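Local atomic coordinates of 3-hydroxyisobutyrate dehydrogenase (Thermus thermophilus, PDB entry 2CVZ), a protein that catalyses the NADP-dependent oxidation of 3-hydroxyisobutyrate, a step of valine breakdown, as a dehydrogenase of four chains. Residues 7-12 with 34-39; 15-20 with 26-31. One frame throughout, in Å; residues are numbered along the deposited sequence.

Interaction 1. Residues 7-12 with 34-39. With NDP (NADPH dihydro-nicotinamide-adenine-dinucleotide phosphate), chain G.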
loop_
_atom_site.group_PDB
_atom_site.type_symbol
_atom_site.label_atom_id
_atom_site.label_comp_id
_atom_site.label_asym_id
_atom_site.label_seq_id
_atom_site.Cartn_x
_atom_site.Cartn_y
_atom_site.Cartn_z
ATOM N N ILE C 7 -4.758 -7.079 39.059
ATOM C CA ILE C 7 -6.077 -6.695 38.573
ATOM C C ILE C 7 -6.213 -7.083 37.107
ATOM O O ILE C 7 -5.377 -6.709 36.285
ATOM C CB ILE C 7 -6.294 -5.170 38.695
ATOM C CG1 ILE C 7 -6.274 -4.754 40.166
ATOM C CG2 ILE C 7 -7.605 -4.780 38.029
ATOM C CD1 ILE C 7 -6.298 -3.252 40.378
ATOM N N GLY C 8 -7.263 -7.832 36.786
ATOM C CA GLY C 8 -7.481 -8.248 35.412
ATOM C C GLY C 8 -6.953 -9.642 35.144
ATOM O O GLY C 8 -5.854 -9.813 34.617
ATOM N N LEU C 9 -7.747 -10.648 35.503
ATOM C CA LEU C 9 -7.351 -12.037 35.309
ATOM C C LEU C 9 -7.830 -12.575 33.964
ATOM O O LEU C 9 -8.654 -13.487 33.906
ATOM C CB LEU C 9 -7.909 -12.894 36.452
ATOM C CG LEU C 9 -7.581 -12.374 37.856
ATOM C CD1 LEU C 9 -8.248 -13.255 38.903
ATOM C CD2 LEU C 9 -6.068 -12.355 38.060
ATOM N N GLY C 10 -7.302 -12.009 32.883
ATOM C CA GLY C 10 -7.692 -12.443 31.553
ATOM C C GLY C 10 -6.789 -13.520 30.986
ATOM O O GLY C 10 -6.126 -14.242 31.734
ATOM N N ALA C 11 -6.764 -13.633 29.661
ATOM C CA ALA C 11 -5.939 -14.630 28.989
ATOM C C ALA C 11 -4.507 -14.527 29.496
ATOM O O ALA C 11 -3.847 -15.535 29.738
ATOM C CB ALA C 11 -5.973 -14.409 27.484
HETATM N N MSE C 12 -4.043 -13.295 29.659
HETATM C CA MSE C 12 -2.690 -13.039 30.136
HETATM C C MSE C 12 -2.613 -12.900 31.650
HETATM O O MSE C 12 -1.763 -13.517 32.293
HETATM C CB MSE C 12 -2.141 -11.763 29.499
HETATM C CG MSE C 12 -1.952 -11.840 28.001
HETATM SE SE MSE C 12 -0.688 -13.206 27.472
HETATM C CE MSE C 12 0.916 -12.378 28.150
ATOM N N GLU C 34 -16.013 -14.543 39.593
ATOM C CA GLU C 34 -15.883 -16.000 39.601
ATOM C C GLU C 34 -14.460 -16.381 39.195
ATOM O O GLU C 34 -13.913 -17.382 39.660
ATOM C CB GLU C 34 -16.883 -16.642 38.632
ATOM C CG GLU C 34 -18.344 -16.477 39.033
ATOM C CD GLU C 34 -18.772 -15.020 39.130
ATOM O OE1 GLU C 34 -18.615 -14.282 38.134
ATOM O OE2 GLU C 34 -19.270 -14.615 40.203
ATOM N N LYS C 35 -13.870 -15.562 38.329
ATOM C CA LYS C 35 -12.511 -15.778 37.837
ATOM C C LYS C 35 -11.501 -15.616 38.974
ATOM O O LYS C 35 -10.502 -16.335 39.042
ATOM C CB LYS C 35 -12.202 -14.769 36.726
ATOM C CG LYS C 35 -10.918 -15.035 35.964
ATOM C CD LYS C 35 -11.151 -15.963 34.781
ATOM C CE LYS C 35 -12.051 -15.309 33.740
ATOM N NZ LYS C 35 -12.152 -16.119 32.493
ATOM N N ALA C 36 -11.762 -14.661 39.861
ATOM C CA ALA C 36 -10.882 -14.418 40.996
ATOM C C ALA C 36 -10.967 -15.598 41.962
ATOM O O ALA C 36 -9.947 -16.084 42.451
ATOM C CB ALA C 36 -11.279 -13.126 41.703
ATOM N N LEU C 37 -12.186 -16.060 42.226
ATOM C CA LEU C 37 -12.390 -17.189 43.128
ATOM C C LEU C 37 -11.674 -18.432 42.614
ATOM O O LEU C 37 -11.028 -19.147 43.381
ATOM C CB LEU C 37 -13.886 -17.497 43.281
ATOM C CG LEU C 37 -14.751 -16.464 44.005
ATOM C CD1 LEU C 37 -16.186 -16.968 44.061
ATOM C CD2 LEU C 37 -14.218 -16.227 45.411
ATOM N N ARG C 38 -11.796 -18.688 41.316
ATOM C CA ARG C 38 -11.155 -19.838 40.701
ATOM C C ARG C 38 -9.636 -19.739 40.816
ATOM O O ARG C 38 -8.939 -20.719 41.038
ATOM C CB ARG C 38 -11.564 -19.883 39.228
ATOM C CG ARG C 38 -10.784 -20.933 38.439
ATOM C CD ARG C 38 -11.458 -21.268 37.104
ATOM N NE ARG C 38 -10.453 -21.472 36.056
ATOM C CZ ARG C 38 -10.467 -20.619 35.015
ATOM N NH1 ARG C 38 -11.357 -19.644 34.965
ATOM N NH2 ARG C 38 -9.571 -20.762 34.032
ATOM N N HIS C 39 -9.121 -18.523 40.655
ATOM C CA HIS C 39 -7.683 -18.280 40.724
ATOM C C HIS C 39 -7.163 -18.597 42.129
ATOM O O HIS C 39 -6.090 -19.185 42.288
ATOM C CB HIS C 39 -7.389 -16.819 40.354
ATOM C CG HIS C 39 -5.946 -16.542 40.064
ATOM N ND1 HIS C 39 -5.012 -16.327 41.054
ATOM C CD2 HIS C 39 -5.274 -16.462 38.890
ATOM C CE1 HIS C 39 -3.827 -16.125 40.503
ATOM N NE2 HIS C 39 -3.959 -16.203 39.191
HETATM P PA NDP G . -8.622 -10.623 27.877
HETATM O O1A NDP G . -8.445 -12.046 27.998
HETATM O O2A NDP G . -9.650 -9.990 26.977
HETATM O O5B NDP G . -8.827 -10.075 29.406
HETATM C C5B NDP G . -9.078 -8.683 29.635
HETATM C C4B NDP G . -9.198 -8.592 31.149
HETATM O O4B NDP G . -9.504 -7.200 31.436
HETATM C C3B NDP G . -10.246 -9.428 31.809
HETATM O O3B NDP G . -9.754 -9.876 33.099
HETATM C C2B NDP G . -11.395 -8.516 32.002
HETATM O O2B NDP G . -12.383 -8.859 32.977
HETATM C C1B NDP G . -10.688 -7.215 32.218
HETATM N N9A NDP G . -11.542 -6.040 31.893
HETATM C C8A NDP G . -12.092 -5.666 30.644
HETATM N N7A NDP G . -12.793 -4.554 30.752
HETATM C C5A NDP G . -12.720 -4.177 32.064
HETATM C C6A NDP G . -13.244 -3.096 32.810
HETATM N N6A NDP G . -13.995 -2.169 32.213
HETATM N N1A NDP G . -12.975 -3.009 34.136
HETATM C C2A NDP G . -12.213 -3.952 34.737
HETATM N N3A NDP G . -11.671 -5.010 34.125
HETATM C C4A NDP G . -11.964 -5.067 32.773
HETATM O O3 NDP G . -7.254 -9.926 27.537
HETATM P PN NDP G . -5.740 -10.379 27.304
HETATM O O1N NDP G . -5.741 -11.281 26.148
HETATM O O2N NDP G . -5.304 -10.863 28.655
HETATM O O5D NDP G . -5.049 -8.962 27.054
HETATM C C5D NDP G . -4.943 -7.947 28.106
HETATM C C4D NDP G . -3.804 -6.969 27.682
HETATM O O4D NDP G . -2.647 -7.754 27.406
HETATM C C3D NDP G . -4.124 -6.246 26.370
HETATM O O3D NDP G . -3.660 -4.891 26.460
HETATM C C2D NDP G . -3.430 -7.062 25.312
HETATM O O2D NDP G . -3.260 -6.282 24.141
HETATM C C1D NDP G . -2.112 -7.402 26.127
HETATM N N1N NDP G . -1.351 -8.587 25.622
HETATM C C2N NDP G . -2.084 -9.738 25.218
HETATM C C3N NDP G . -1.299 -10.869 24.751
HETATM C C7N NDP G . -1.970 -12.102 24.323
HETATM O O7N NDP G . -1.415 -12.974 23.624
HETATM N N7N NDP G . -3.240 -12.346 24.697
HETATM C C4N NDP G . 0.098 -10.760 24.726
HETATM C C5N NDP G . 0.774 -9.642 25.120
HETATM C C6N NDP G . 0.053 -8.555 25.569
HETATM P P2B NDP G . -13.514 -9.899 32.745
HETATM O O1X NDP G . -14.561 -9.455 33.686
HETATM O O2X NDP G . -12.979 -11.255 33.045
HETATM O O3X NDP G . -13.997 -9.818 31.298
HETATM O O HOH W 1 -9.226 -15.898 31.744
#
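The carbonyl oxygen of Leu9 accepts from water 1 and lies against the methylenes of Lys35. Water 1 donates to Leu9 O at 3.3 Å and accepts from Lys35 NZ at 3.0 Å, bridging the loop to the lysine ammonium. The methylenes of the same lysine pass alongside the oxygen, Lys35 CG lying 3.4 Å from Leu9 O. Lys35 CG stands anti to the backbone N (chi1 -170°), and two further bends curl the chain round the carbonyl and carry NZ to the water. With an alanine in place of Lys35, the water would probably lose its ammonium donor and the Leu9 carbonyl its methylene cover.

Beside this polar corner, Leu9 points its side chain at helix 34-43. Its CD1 branch lies 3.6 Å from CA of Ala36, where the small residue admits it to the helix backbone, and 3.9 Å from CB of His39. The imidazole of His39 is tied at both nitrogens, ND1 to Ser45 OG and NE2 to Tyr14 O, which fixes its rotation beside the leucine.

Leu9 is the centre of an inverse gamma turn within the glycine-rich loop of a Rossmann-type fold. Gly10, with no side chain, lets NDP O5B lie close to the backbone. The following amides take the pyrophosphate: Ala11 N donates to NDP O1A at 2.8 Å, almost straight at 174°, and Met12 N to NDP O2N at 2.9 Å. Met12, present as selenomethionine, doubles back so that its SE rests 3.6 Å from NDP C3N of the nicotinamide.

The chemistry is therefore divided: Leu9 anchors the loop to the helix through an apolar side chain and a water bridge, while the backbone amides that follow it are turned to the negatively charged pyrophosphate.

Interaction 2. Residues 15-20 with 26-31. With NDP (NADPH dihydro-nicotinamide-adenine-dinucleotide phosphate), chain G.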
loop_
_atom_site.group_PDB
_atom_site.type_symbol
_atom_site.label_atom_id
_atom_site.label_comp_id
_atom_site.label_asym_id
_atom_site.label_seq_id
_atom_site.Cartn_x
_atom_site.Cartn_y
_atom_site.Cartn_z
ATOM N N PRO C 15 -2.791 -16.409 34.181
ATOM C CA PRO C 15 -1.538 -17.135 34.428
ATOM C C PRO C 15 -0.442 -16.261 35.045
ATOM O O PRO C 15 0.325 -16.724 35.887
ATOM C CB PRO C 15 -1.165 -17.670 33.044
ATOM C CG PRO C 15 -1.779 -16.664 32.109
ATOM C CD PRO C 15 -3.120 -16.405 32.744
HETATM N N MSE C 16 -0.374 -14.999 34.630
HETATM C CA MSE C 16 0.631 -14.087 35.169
HETATM C C MSE C 16 0.497 -13.959 36.679
HETATM O O MSE C 16 1.486 -14.054 37.414
HETATM C CB MSE C 16 0.493 -12.707 34.525
HETATM C CG MSE C 16 0.975 -12.655 33.093
HETATM SE SE MSE C 16 0.558 -10.957 32.269
HETATM C CE MSE C 16 1.832 -9.849 33.192
ATOM N N ALA C 17 -0.731 -13.741 37.139
ATOM C CA ALA C 17 -0.993 -13.605 38.564
ATOM C C ALA C 17 -0.723 -14.934 39.256
ATOM O O ALA C 17 -0.464 -14.976 40.456
ATOM C CB ALA C 17 -2.435 -13.172 38.795
ATOM N N GLY C 18 -0.796 -16.020 38.492
ATOM C CA GLY C 18 -0.537 -17.332 39.058
ATOM C C GLY C 18 0.913 -17.439 39.498
ATOM O O GLY C 18 1.212 -17.975 40.570
ATOM N N HIS C 19 1.822 -16.933 38.671
ATOM C CA HIS C 19 3.238 -16.972 39.013
ATOM C C HIS C 19 3.500 -16.143 40.263
ATOM O O HIS C 19 4.272 -16.547 41.134
ATOM C CB HIS C 19 4.078 -16.470 37.840
ATOM C CG HIS C 19 4.181 -17.461 36.724
ATOM N ND1 HIS C 19 4.932 -18.612 36.826
ATOM C CD2 HIS C 19 3.572 -17.513 35.516
ATOM C CE1 HIS C 19 4.780 -19.332 35.728
ATOM N NE2 HIS C 19 3.959 -18.687 34.918
ATOM N N LEU C 20 2.842 -14.992 40.359
ATOM C CA LEU C 20 3.002 -14.131 41.523
ATOM C C LEU C 20 2.458 -14.808 42.779
ATOM O O LEU C 20 3.073 -14.751 43.838
ATOM C CB LEU C 20 2.254 -12.809 41.321
ATOM C CG LEU C 20 2.783 -11.832 40.270
ATOM C CD1 LEU C 20 1.804 -10.679 40.118
ATOM C CD2 LEU C 20 4.153 -11.317 40.690
ATOM N N THR C 26 -0.386 -12.950 47.465
ATOM C CA THR C 26 -1.011 -12.174 46.401
ATOM C C THR C 26 -2.520 -12.013 46.472
ATOM O O THR C 26 -3.256 -12.982 46.654
ATOM C CB THR C 26 -0.664 -12.794 45.025
ATOM O OG1 THR C 26 0.758 -12.883 44.885
ATOM C CG2 THR C 26 -1.231 -11.951 43.891
ATOM N N LEU C 27 -2.970 -10.771 46.317
ATOM C CA LEU C 27 -4.391 -10.458 46.313
ATOM C C LEU C 27 -4.798 -10.306 44.850
ATOM O O LEU C 27 -4.065 -9.713 44.058
ATOM C CB LEU C 27 -4.658 -9.141 47.048
ATOM C CG LEU C 27 -4.172 -8.990 48.490
ATOM C CD1 LEU C 27 -4.680 -7.664 49.041
ATOM C CD2 LEU C 27 -4.674 -10.150 49.346
ATOM N N VAL C 28 -5.950 -10.851 44.479
ATOM C CA VAL C 28 -6.402 -10.728 43.101
ATOM C C VAL C 28 -7.849 -10.268 43.014
ATOM O O VAL C 28 -8.665 -10.554 43.892
ATOM C CB VAL C 28 -6.263 -12.063 42.317
ATOM C CG1 VAL C 28 -4.796 -12.434 42.171
ATOM C CG2 VAL C 28 -7.024 -13.176 43.028
ATOM N N TRP C 29 -8.150 -9.533 41.950
ATOM C CA TRP C 29 -9.497 -9.041 41.712
ATOM C C TRP C 29 -9.768 -9.075 40.221
ATOM O O TRP C 29 -8.867 -8.841 39.412
ATOM C CB TRP C 29 -9.661 -7.604 42.209
ATOM C CG TRP C 29 -11.023 -7.041 41.907
ATOM C CD1 TRP C 29 -12.150 -7.162 42.670
ATOM C CD2 TRP C 29 -11.410 -6.311 40.734
ATOM N NE1 TRP C 29 -13.215 -6.551 42.045
ATOM C CE2 TRP C 29 -12.787 -6.021 40.855
ATOM C CE3 TRP C 29 -10.725 -5.874 39.590
ATOM C CZ2 TRP C 29 -13.495 -5.312 39.874
ATOM C CZ3 TRP C 29 -11.430 -5.168 38.614
ATOM C CH2 TRP C 29 -12.801 -4.895 38.766
ATOM N N ASN C 30 -11.010 -9.377 39.866
ATOM C CA ASN C 30 -11.428 -9.422 38.475
ATOM C C ASN C 30 -12.882 -8.971 38.405
ATOM O O ASN C 30 -13.676 -9.278 39.296
ATOM C CB ASN C 30 -11.299 -10.839 37.913
ATOM C CG ASN C 30 -11.482 -10.885 36.408
ATOM O OD1 ASN C 30 -10.701 -10.297 35.661
ATOM N ND2 ASN C 30 -12.520 -11.582 35.954
ATOM N N ARG C 31 -13.221 -8.233 37.353
ATOM C CA ARG C 31 -14.580 -7.741 37.155
ATOM C C ARG C 31 -15.553 -8.905 37.302
ATOM O O ARG C 31 -16.521 -8.824 38.056
ATOM C CB ARG C 31 -14.704 -7.113 35.767
ATOM C CG ARG C 31 -16.080 -6.590 35.435
ATOM C CD ARG C 31 -16.073 -5.876 34.094
ATOM N NE ARG C 31 -15.585 -6.731 33.016
ATOM C CZ ARG C 31 -15.593 -6.389 31.731
ATOM N NH1 ARG C 31 -16.067 -5.206 31.364
ATOM N NH2 ARG C 31 -15.123 -7.223 30.811
HETATM P PA NDP G . -8.622 -10.623 27.877
HETATM O O1A NDP G . -8.445 -12.046 27.998
HETATM O O2A NDP G . -9.650 -9.990 26.977
HETATM O O5B NDP G . -8.827 -10.075 29.406
HETATM C C5B NDP G . -9.078 -8.683 29.635
HETATM C C4B NDP G . -9.198 -8.592 31.149
HETATM O O4B NDP G . -9.504 -7.200 31.436
HETATM C C3B NDP G . -10.246 -9.428 31.809
HETATM O O3B NDP G . -9.754 -9.876 33.099
HETATM C C2B NDP G . -11.395 -8.516 32.002
HETATM O O2B NDP G . -12.383 -8.859 32.977
HETATM C C1B NDP G . -10.688 -7.215 32.218
HETATM N N9A NDP G . -11.542 -6.040 31.893
HETATM C C8A NDP G . -12.092 -5.666 30.644
HETATM N N7A NDP G . -12.793 -4.554 30.752
HETATM C C5A NDP G . -12.720 -4.177 32.064
HETATM C C6A NDP G . -13.244 -3.096 32.810
HETATM N N6A NDP G . -13.995 -2.169 32.213
HETATM N N1A NDP G . -12.975 -3.009 34.136
HETATM C C2A NDP G . -12.213 -3.952 34.737
HETATM N N3A NDP G . -11.671 -5.010 34.125
HETATM C C4A NDP G . -11.964 -5.067 32.773
HETATM O O3 NDP G . -7.254 -9.926 27.537
HETATM P PN NDP G . -5.740 -10.379 27.304
HETATM O O1N NDP G . -5.741 -11.281 26.148
HETATM O O2N NDP G . -5.304 -10.863 28.655
HETATM O O5D NDP G . -5.049 -8.962 27.054
HETATM C C5D NDP G . -4.943 -7.947 28.106
HETATM C C4D NDP G . -3.804 -6.969 27.682
HETATM O O4D NDP G . -2.647 -7.754 27.406
HETATM C C3D NDP G . -4.124 -6.246 26.370
HETATM O O3D NDP G . -3.660 -4.891 26.460
HETATM C C2D NDP G . -3.430 -7.062 25.312
HETATM O O2D NDP G . -3.260 -6.282 24.141
HETATM C C1D NDP G . -2.112 -7.402 26.127
HETATM N N1N NDP G . -1.351 -8.587 25.622
HETATM C C2N NDP G . -2.084 -9.738 25.218
HETATM C C3N NDP G . -1.299 -10.869 24.751
HETATM C C7N NDP G . -1.970 -12.102 24.323
HETATM O O7N NDP G . -1.415 -12.974 23.624
HETATM N N7N NDP G . -3.240 -12.346 24.697
HETATM C C4N NDP G . 0.098 -10.760 24.726
HETATM C C5N NDP G . 0.774 -9.642 25.120
HETATM C C6N NDP G . 0.053 -8.555 25.569
HETATM P P2B NDP G . -13.514 -9.899 32.745
HETATM O O1X NDP G . -14.561 -9.455 33.686
HETATM O O2X NDP G . -12.979 -11.255 33.045
HETATM O O3X NDP G . -13.997 -9.818 31.298
#
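Ala17 is the first residue of segment 15-20 to meet the strand, its CB packing against CG1 of Val28 at 4.2 Å. The small methyl also sits among Phe6, Leu9 and His39, so the helix seats on the sheet through a short side chain. One turn on, Leu20 meets Thr26: its carbonyl O lies 3.2 Å from Thr26 OG1, and its CB also faces that hydroxyl. With OG1 beside the backbone N and anti to the carbonyl carbon, Thr26 points the hydroxyl at this end of the helix, where its hydrogen-bond partner is Phe24 O, in the turn joining helix and strand. Leu20 itself continues onto Phe6 of the neighbouring strand.

These contacts close the second half of the first beta-alpha-beta unit of a Rossmann-type nucleotide-binding fold, strand 4-7, helix 13-23 and strand 26-29.

From the strand's end the chain runs straight into the cofactor. Asn30 grips the adenosine ribose and its 2'-phosphate: OD1 accepts from NDP O3B at 2.8 Å, and ND2 donates to NDP O2X of the phosphate at 3.0 Å. OD1 also takes Leu9 N and ND2 also gives to Thr32 O, so both ends of the amide are engaged and its flip is settled. Arg31 holds the same phosphate by the guanidinium edge. NE reaches NDP O1X at 3.0 Å (177°) and NH2 reaches NDP O3X at 2.9 Å (170°), a bidentate grip consistent with the enzyme's NADP dependence. The bend at chi3 (56°) turns the guanidinium so that one face lies over the adenine, with CZ 3.5 Å from NDP N7A. Trp29 approaches the base by its ring edge, CZ3 lying 4.1 Å from NDP C2A.

From the N terminus, the chain leaves strand 4-7 through the glycine-rich loop, forms helix 13-23, returns along strand 26-29 and enters helix 34-43. Interaction 2 closes the short loop between helix 13-23 and strand 26-29. It is nested inside the longer loop that interaction 1 closes by bringing helix 34-43 back to residues 7-12. The centres are 6 Å apart and the contacts join directly: Gly8 N lies 3.2 Å from Trp29 O, a probable hydrogen bond from loop to strand. Interaction 1 ties helix 34-43 to the loop after strand 4-7, interaction 2 helix 13-23 to strand 26-29; both meet NADPH, one mainly at the pyrophosphate and nicotinamide, the other at the adenosine end with its 2'-phosphate.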